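Local coordinates for cellobiose 2-epimerase (Spirochaeta thermophila DSM 6192, PDB 5ZIG), which probably catalyses the reversible epimerization of cellobiose to 4-O-beta-D-glucopyranosyl-D-mannose, at residues D254-V265 / F277-T288. Sequence-based numbering, arbitrary orientation.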
ATOM      1  N   ASP A 254      -6.942   7.741  -4.487  1.00 26.05           N
ATOM      2  CA  ASP A 254      -8.343   7.537  -4.843  1.00 30.64           C
ATOM      3  C   ASP A 254      -8.560   6.107  -5.314  1.00 28.73           C
ATOM      4  O   ASP A 254      -9.363   5.368  -4.733  1.00 29.63           O
ATOM      5  CB  ASP A 254      -8.775   8.521  -5.928  1.00 30.66           C
ATOM      6  CG  ASP A 254      -9.080   9.907  -5.395  1.00 32.51           C
ATOM      7  OD1 ASP A 254      -8.833  10.189  -4.201  1.00 36.59           O
ATOM      8  OD2 ASP A 254      -9.549  10.736  -6.187  1.00 40.21           O
ATOM      9  N   ILE A 255      -7.818   5.689  -6.346  1.00 25.14           N
ATOM     10  CA  ILE A 255      -8.023   4.360  -6.908  1.00 25.12           C
ATOM     11  C   ILE A 255      -7.658   3.301  -5.868  1.00 28.47           C
ATOM     12  O   ILE A 255      -8.423   2.356  -5.650  1.00 28.05           O
ATOM     13  CB  ILE A 255      -7.272   4.183  -8.263  1.00 20.81           C
ATOM     14  CG1 ILE A 255      -7.620   2.864  -8.976  1.00 23.94           C
ATOM     15  CG2 ILE A 255      -5.767   4.178  -8.162  1.00 20.82           C
ATOM     16  CD1 ILE A 255      -9.048   2.683  -9.287  1.00 25.68           C
ATOM     17  N   GLU A 256      -6.538   3.493  -5.150  1.00 31.37           N
ATOM     18  CA  GLU A 256      -6.167   2.517  -4.124  1.00 31.04           C
ATOM     19  C   GLU A 256      -7.294   2.320  -3.106  1.00 28.01           C
ATOM     20  O   GLU A 256      -7.615   1.184  -2.723  1.00 20.26           O
ATOM     21  CB  GLU A 256      -4.879   2.946  -3.424  1.00 20.43           C
ATOM     22  CG  GLU A 256      -4.109   1.809  -2.763  1.00 20.33           C
ATOM     23  CD  GLU A 256      -2.906   2.300  -1.961  1.00 20.34           C
ATOM     24  OE1 GLU A 256      -2.687   3.518  -1.891  1.00 28.56           O
ATOM     25  OE2 GLU A 256      -2.181   1.451  -1.407  1.00 23.53           O
ATOM     26  N   ALA A 257      -7.943   3.408  -2.690  1.00 25.80           N
ATOM     27  CA  ALA A 257      -8.927   3.261  -1.617  1.00 30.01           C
ATOM     28  C   ALA A 257     -10.120   2.426  -2.066  1.00 31.15           C
ATOM     29  O   ALA A 257     -10.654   1.643  -1.278  1.00 20.26           O
ATOM     30  CB  ALA A 257      -9.382   4.619  -1.110  1.00 30.92           C
ATOM     31  N   THR A 258     -10.525   2.545  -3.340  1.00 28.94           N
ATOM     32  CA  THR A 258     -11.714   1.819  -3.781  1.00 33.58           C
ATOM     33  C   THR A 258     -11.564   0.323  -3.550  1.00 27.37           C
ATOM     34  O   THR A 258     -12.488  -0.323  -3.046  1.00 24.62           O
ATOM     35  CB  THR A 258     -12.017   2.098  -5.253  1.00 26.79           C
ATOM     36  OG1 THR A 258     -10.951   1.589  -6.049  1.00 25.31           O
ATOM     37  CG2 THR A 258     -12.185   3.595  -5.494  1.00 21.78           C
ATOM     38  N   TRP A 259     -10.394  -0.244  -3.854  1.00 20.26           N
ATOM     39  CA  TRP A 259     -10.318  -1.678  -3.666  1.00 21.94           C
ATOM     40  C   TRP A 259      -9.974  -2.068  -2.238  1.00 20.08           C
ATOM     41  O   TRP A 259     -10.495  -3.080  -1.757  1.00 21.20           O
ATOM     42  CB  TRP A 259      -9.379  -2.327  -4.676  1.00 20.21           C
ATOM     43  CG  TRP A 259      -7.909  -2.128  -4.557  1.00 25.32           C
ATOM     44  CD1 TRP A 259      -7.169  -1.106  -5.092  1.00 22.04           C
ATOM     45  CD2 TRP A 259      -6.973  -3.035  -3.968  1.00 20.14           C
ATOM     46  NE1 TRP A 259      -5.839  -1.310  -4.839  1.00 21.88           N
ATOM     47  CE2 TRP A 259      -5.692  -2.493  -4.158  1.00 21.72           C
ATOM     48  CE3 TRP A 259      -7.099  -4.270  -3.312  1.00 21.29           C
ATOM     49  CZ2 TRP A 259      -4.539  -3.118  -3.683  1.00 20.14           C
ATOM     50  CZ3 TRP A 259      -5.963  -4.896  -2.860  1.00 20.01           C
ATOM     51  CH2 TRP A 259      -4.694  -4.315  -3.038  1.00 25.38           C
ATOM     52  N   LEU A 260      -9.124  -1.298  -1.534  1.00 20.07           N
ATOM     53  CA  LEU A 260      -8.924  -1.542  -0.100  1.00 19.99           C
ATOM     54  C   LEU A 260     -10.231  -1.393   0.670  1.00 21.56           C
ATOM     55  O   LEU A 260     -10.519  -2.182   1.576  1.00 25.56           O
ATOM     56  CB  LEU A 260      -7.855  -0.612   0.480  1.00 20.94           C
ATOM     57  CG  LEU A 260      -6.428  -1.065   0.162  1.00 26.07           C
ATOM     58  CD1 LEU A 260      -5.419  -0.044   0.621  1.00 27.86           C
ATOM     59  CD2 LEU A 260      -6.174  -2.430   0.787  1.00 25.81           C
ATOM     60  N   LEU A 261     -11.037  -0.391   0.318  1.00 24.06           N
ATOM     61  CA  LEU A 261     -12.331  -0.233   0.968  1.00 23.89           C
ATOM     62  C   LEU A 261     -13.216  -1.439   0.677  1.00 25.89           C
ATOM     63  O   LEU A 261     -13.873  -1.973   1.581  1.00 24.76           O
ATOM     64  CB  LEU A 261     -13.012   1.050   0.505  1.00 20.14           C
ATOM     65  CG  LEU A 261     -12.794   2.369   1.253  1.00 24.07           C
ATOM     66  CD1 LEU A 261     -11.346   2.685   1.463  1.00 33.45           C
ATOM     67  CD2 LEU A 261     -13.464   3.476   0.471  1.00 20.29           C
ATOM     68  N   THR A 262     -13.234  -1.882  -0.587  1.00 20.06           N
ATOM     69  CA  THR A 262     -13.969  -3.081  -0.973  1.00 26.68           C
ATOM     70  C   THR A 262     -13.554  -4.288  -0.138  1.00 28.63           C
ATOM     71  O   THR A 262     -14.411  -4.999   0.392  1.00 33.75           O
ATOM     72  CB  THR A 262     -13.781  -3.375  -2.481  1.00 20.10           C
ATOM     73  OG1 THR A 262     -14.442  -2.371  -3.282  1.00 21.55           O
ATOM     74  CG2 THR A 262     -14.312  -4.750  -2.814  1.00 25.03           C
ATOM     75  N   GLU A 263     -12.241  -4.503   0.036  1.00 19.91           N
ATOM     76  CA  GLU A 263     -11.800  -5.654   0.831  1.00 23.50           C
ATOM     77  C   GLU A 263     -12.404  -5.641   2.234  1.00 27.52           C
ATOM     78  O   GLU A 263     -12.884  -6.667   2.727  1.00 24.03           O
ATOM     79  CB  GLU A 263     -10.280  -5.682   0.954  1.00 22.80           C
ATOM     80  CG  GLU A 263      -9.760  -6.959   1.524  1.00 29.12           C
ATOM     81  CD  GLU A 263      -8.357  -6.826   2.061  1.00 28.46           C
ATOM     82  OE1 GLU A 263      -7.884  -5.690   2.267  1.00 31.91           O
ATOM     83  OE2 GLU A 263      -7.713  -7.871   2.250  1.00 34.73           O
ATOM     84  N   SER A 264     -12.379  -4.479   2.891  1.00 29.75           N
ATOM     85  CA  SER A 264     -12.847  -4.412   4.273  1.00 30.10           C
ATOM     86  C   SER A 264     -14.355  -4.642   4.372  1.00 29.89           C
ATOM     87  O   SER A 264     -14.823  -5.371   5.259  1.00 35.20           O
ATOM     88  CB  SER A 264     -12.457  -3.070   4.888  1.00 33.80           C
ATOM     89  OG  SER A 264     -12.983  -1.997   4.133  1.00 45.62           O
ATOM     90  N   VAL A 265     -15.135  -4.029   3.470  1.00 33.36           N
ATOM     91  CA  VAL A 265     -16.594  -4.175   3.512  1.00 23.09           C
ATOM     92  C   VAL A 265     -17.015  -5.571   3.051  1.00 23.16           C
ATOM     93  O   VAL A 265     -18.056  -6.095   3.485  1.00 30.19           O
ATOM     94  CB  VAL A 265     -17.278  -3.052   2.708  1.00 20.01           C
ATOM     95  CG1 VAL A 265     -18.823  -3.254   2.612  1.00 20.07           C
ATOM     96  CG2 VAL A 265     -17.010  -1.718   3.335  1.00 20.03           C
ATOM     97  N   PHE A 277     -22.666   0.727  -0.409  1.00 27.40           N
ATOM     98  CA  PHE A 277     -21.239   0.753  -0.712  1.00 24.25           C
ATOM     99  C   PHE A 277     -20.989   0.875  -2.216  1.00 24.21           C
ATOM    100  O   PHE A 277     -20.176   1.698  -2.660  1.00 23.46           O
ATOM    101  CB  PHE A 277     -20.544  -0.494  -0.155  1.00 31.06           C
ATOM    102  CG  PHE A 277     -19.073  -0.539  -0.489  1.00 25.61           C
ATOM    103  CD1 PHE A 277     -18.176   0.253   0.202  1.00 26.71           C
ATOM    104  CD2 PHE A 277     -18.611  -1.300  -1.548  1.00 31.26           C
ATOM    105  CE1 PHE A 277     -16.821   0.260  -0.139  1.00 31.28           C
ATOM    106  CE2 PHE A 277     -17.265  -1.310  -1.889  1.00 35.95           C
ATOM    107  CZ  PHE A 277     -16.366  -0.528  -1.183  1.00 29.67           C
ATOM    108  N   LEU A 278     -21.676   0.058  -3.020  1.00 23.45           N
ATOM    109  CA  LEU A 278     -21.571   0.202  -4.468  1.00 25.87           C
ATOM    110  C   LEU A 278     -21.876   1.629  -4.901  1.00 30.24           C
ATOM    111  O   LEU A 278     -21.071   2.263  -5.596  1.00 29.52           O
ATOM    112  CB  LEU A 278     -22.501  -0.792  -5.173  1.00 26.36           C
ATOM    113  CG  LEU A 278     -22.184  -2.272  -4.945  1.00 26.03           C
ATOM    114  CD1 LEU A 278     -23.176  -3.126  -5.699  1.00 27.71           C
ATOM    115  CD2 LEU A 278     -20.776  -2.628  -5.379  1.00 30.25           C
ATOM    116  N   SER A 279     -23.024   2.164  -4.474  1.00 27.56           N
ATOM    117  CA  SER A 279     -23.394   3.524  -4.872  1.00 33.44           C
ATOM    118  C   SER A 279     -22.355   4.542  -4.422  1.00 29.07           C
ATOM    119  O   SER A 279     -22.067   5.506  -5.141  1.00 35.36           O
ATOM    120  CB  SER A 279     -24.766   3.889  -4.302  1.00 34.14           C
ATOM    121  OG  SER A 279     -25.719   2.933  -4.697  1.00 41.12           O
ATOM    122  N   TRP A 280     -21.779   4.338  -3.244  1.00 22.01           N
ATOM    123  CA  TRP A 280     -20.744   5.236  -2.744  1.00 31.10           C
ATOM    124  C   TRP A 280     -19.499   5.193  -3.623  1.00 34.26           C
ATOM    125  O   TRP A 280     -18.993   6.230  -4.067  1.00 24.75           O
ATOM    126  CB  TRP A 280     -20.398   4.846  -1.313  1.00 23.98           C
ATOM    127  CG  TRP A 280     -19.214   5.539  -0.722  1.00 25.98           C
ATOM    128  CD1 TRP A 280     -18.751   6.773  -1.037  1.00 28.29           C
ATOM    129  CD2 TRP A 280     -18.344   5.028   0.302  1.00 21.37           C
ATOM    130  NE1 TRP A 280     -17.644   7.071  -0.276  1.00 30.42           N
ATOM    131  CE2 TRP A 280     -17.380   6.020   0.563  1.00 35.79           C
ATOM    132  CE3 TRP A 280     -18.307   3.842   1.046  1.00 29.04           C
ATOM    133  CZ2 TRP A 280     -16.371   5.860   1.533  1.00 29.86           C
ATOM    134  CZ3 TRP A 280     -17.300   3.679   2.004  1.00 25.73           C
ATOM    135  CH2 TRP A 280     -16.353   4.684   2.238  1.00 32.41           C
ATOM    136  N   ILE A 281     -18.995   3.990  -3.884  1.00 28.97           N
ATOM    137  CA  ILE A 281     -17.671   3.847  -4.471  1.00 27.61           C
ATOM    138  C   ILE A 281     -17.702   4.066  -5.983  1.00 33.09           C
ATOM    139  O   ILE A 281     -16.706   4.503  -6.569  1.00 28.12           O
ATOM    140  CB  ILE A 281     -17.118   2.463  -4.072  1.00 36.37           C
ATOM    141  CG1 ILE A 281     -16.437   2.558  -2.710  1.00 49.97           C
ATOM    142  CG2 ILE A 281     -16.163   1.891  -5.114  1.00 42.69           C
ATOM    143  CD1 ILE A 281     -15.224   3.461  -2.699  1.00 48.52           C
ATOM    144  N   ARG A 282     -18.842   3.803  -6.630  1.00 33.15           N
ATOM    145  CA  ARG A 282     -18.905   3.863  -8.093  1.00 30.12           C
ATOM    146  C   ARG A 282     -18.459   5.208  -8.655  1.00 26.06           C
ATOM    147  O   ARG A 282     -17.626   5.221  -9.578  1.00 32.74           O
ATOM    148  CB  ARG A 282     -20.323   3.505  -8.559  1.00 34.11           C
ATOM    149  CG  ARG A 282     -20.373   2.895  -9.971  1.00 40.77           C
ATOM    150  CD  ARG A 282     -21.746   3.031 -10.609  1.00 49.26           C
ATOM    151  NE  ARG A 282     -22.430   1.743 -10.715  1.00 59.11           N
ATOM    152  CZ  ARG A 282     -22.466   0.996 -11.818  1.00 61.96           C
ATOM    153  NH1 ARG A 282     -21.861   1.407 -12.929  1.00 62.58           N
ATOM    154  NH2 ARG A 282     -23.113  -0.164 -11.811  1.00 59.17           N
ATOM    155  N   PRO A 283     -18.943   6.356  -8.172  1.00 29.83           N
ATOM    156  CA  PRO A 283     -18.487   7.623  -8.759  1.00 34.04           C
ATOM    157  C   PRO A 283     -17.008   7.900  -8.549  1.00 33.49           C
ATOM    158  O   PRO A 283     -16.413   8.594  -9.374  1.00 33.75           O
ATOM    159  CB  PRO A 283     -19.367   8.666  -8.061  1.00 29.54           C
ATOM    160  CG  PRO A 283     -19.779   8.024  -6.818  1.00 32.62           C
ATOM    161  CD  PRO A 283     -19.970   6.592  -7.142  1.00 35.07           C
ATOM    162  N   VAL A 284     -16.401   7.396  -7.471  1.00 43.84           N
ATOM    163  CA  VAL A 284     -14.951   7.508  -7.319  1.00 37.47           C
ATOM    164  C   VAL A 284     -14.258   6.744  -8.440  1.00 36.76           C
ATOM    165  O   VAL A 284     -13.299   7.231  -9.049  1.00 43.16           O
ATOM    166  CB  VAL A 284     -14.524   7.006  -5.924  1.00 34.02           C
ATOM    167  CG1 VAL A 284     -12.997   7.001  -5.763  1.00 30.03           C
ATOM    168  CG2 VAL A 284     -15.146   7.864  -4.842  1.00 32.18           C
ATOM    169  N   MET A 285     -14.758   5.551  -8.749  1.00 34.95           N
ATOM    170  CA  MET A 285     -14.201   4.744  -9.828  1.00 42.06           C
ATOM    171  C   MET A 285     -14.418   5.393 -11.190  1.00 39.24           C
ATOM    172  O   MET A 285     -13.505   5.404 -12.027  1.00 33.68           O
ATOM    173  CB  MET A 285     -14.828   3.350  -9.811  1.00 47.42           C
ATOM    174  CG  MET A 285     -14.106   2.341  -8.957  1.00 51.56           C
ATOM    175  SD  MET A 285     -12.352   2.252  -9.357  1.00 55.56           S
ATOM    176  CE  MET A 285     -12.360   2.157 -11.147  1.00 52.95           C
ATOM    177  N   GLU A 286     -15.624   5.925 -11.428  1.00 36.09           N
ATOM    178  CA  GLU A 286     -15.917   6.614 -12.684  1.00 41.26           C
ATOM    179  C   GLU A 286     -15.034   7.844 -12.869  1.00 43.64           C
ATOM    180  O   GLU A 286     -14.570   8.118 -13.983  1.00 50.70           O
ATOM    181  CB  GLU A 286     -17.397   6.996 -12.742  1.00 39.16           C
ATOM    182  CG  GLU A 286     -18.278   5.857 -13.182  1.00 43.04           C
ATOM    183  CD  GLU A 286     -19.694   5.909 -12.598  1.00 52.51           C
ATOM    184  OE1 GLU A 286     -19.933   6.633 -11.594  1.00 57.01           O
ATOM    185  OE2 GLU A 286     -20.562   5.193 -13.148  1.00 39.55           O
ATOM    186  N   GLU A 287     -14.795   8.599 -11.790  1.00 43.98           N
ATOM    187  CA  GLU A 287     -13.852   9.717 -11.844  1.00 46.63           C
ATOM    188  C   GLU A 287     -12.460   9.263 -12.277  1.00 41.33           C
ATOM    189  O   GLU A 287     -11.756   9.987 -12.989  1.00 37.23           O
ATOM    190  CB  GLU A 287     -13.764  10.388 -10.474  1.00 55.48           C
ATOM    191  CG  GLU A 287     -14.990  11.157 -10.060  1.00 65.24           C
ATOM    192  CD  GLU A 287     -14.851  12.626 -10.345  1.00 73.43           C
ATOM    193  OE1 GLU A 287     -14.170  12.969 -11.337  1.00 73.15           O
ATOM    194  OE2 GLU A 287     -15.410  13.433  -9.567  1.00 75.70           O
ATOM    195  N   THR A 288     -12.032   8.084 -11.818  1.00 41.57           N
ATOM    196  CA  THR A 288     -10.691   7.591 -12.115  1.00 37.43           C
ATOM    197  C   THR A 288     -10.578   7.122 -13.563  1.00 29.92           C
ATOM    198  O   THR A 288      -9.550   7.346 -14.213  1.00 29.51           O
ATOM    199  CB  THR A 288     -10.336   6.451 -11.157  1.00 32.96           C
ATOM    200  OG1 THR A 288     -10.297   6.947  -9.816  1.00 30.29           O
ATOM    201  CG2 THR A 288      -8.985   5.815 -11.518  1.00 25.18           C
TER
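Helices 254-265 and 277-288 run antiparallel, their axes 9.6 Å apart at closest approach with 147° between their directions, and pack as one helical hairpin of the (alpha/alpha)6 barrel characteristic of the N-acylglucosamine 2-epimerase family. The backbones come nearest at Thr258 and Ile281, with CA atoms 6.3 Å apart. No hydrogen bond crosses the interface; it is buried and held mainly by apolar contact. Phe277, with CG anti to the backbone N (chi1 178°), reaches across to helix 254-265. Val265 lies over one face of its ring, Ile281 CB of its own helix over the other, while Leu261 CB and Thr262 OG1 meet the ring edge in plane. Leu261 CD2 touches both Trp280 CH2 and Ile281 CD1, 3.6 Å from each, and the Leu261 and Trp280 side chains cross at about a right angle. The indole NE1 of Trp280 is hydrogen-bonded to Ala229 O. One turn back along helix 254-265, the Thr258 and Val284 side chains pass in opposite directions, Thr258 CG2 3.5 Å from Val284 CG1. Met285, bent at chi2 and chi3, brings SD to 3.3 Å from Ile255 CD1, and Thr288 CG2 packs against the same isoleucine. Pro283 has no N-H to give to the preceding turn, and helix 277-288 kinks there. The hydroxyls of Thr258 and Thr262 bond back to their own helix: Thr258 OG1 gives its proton to Ile255 O, in the carbonyl plane and on a lone pair. Thr262 OG1, also bonded to Asn327 of helix 315-332, donates to Thr258 O at 2.8 Å, on the opposite face of that carbonyl's plane from Thr262 N.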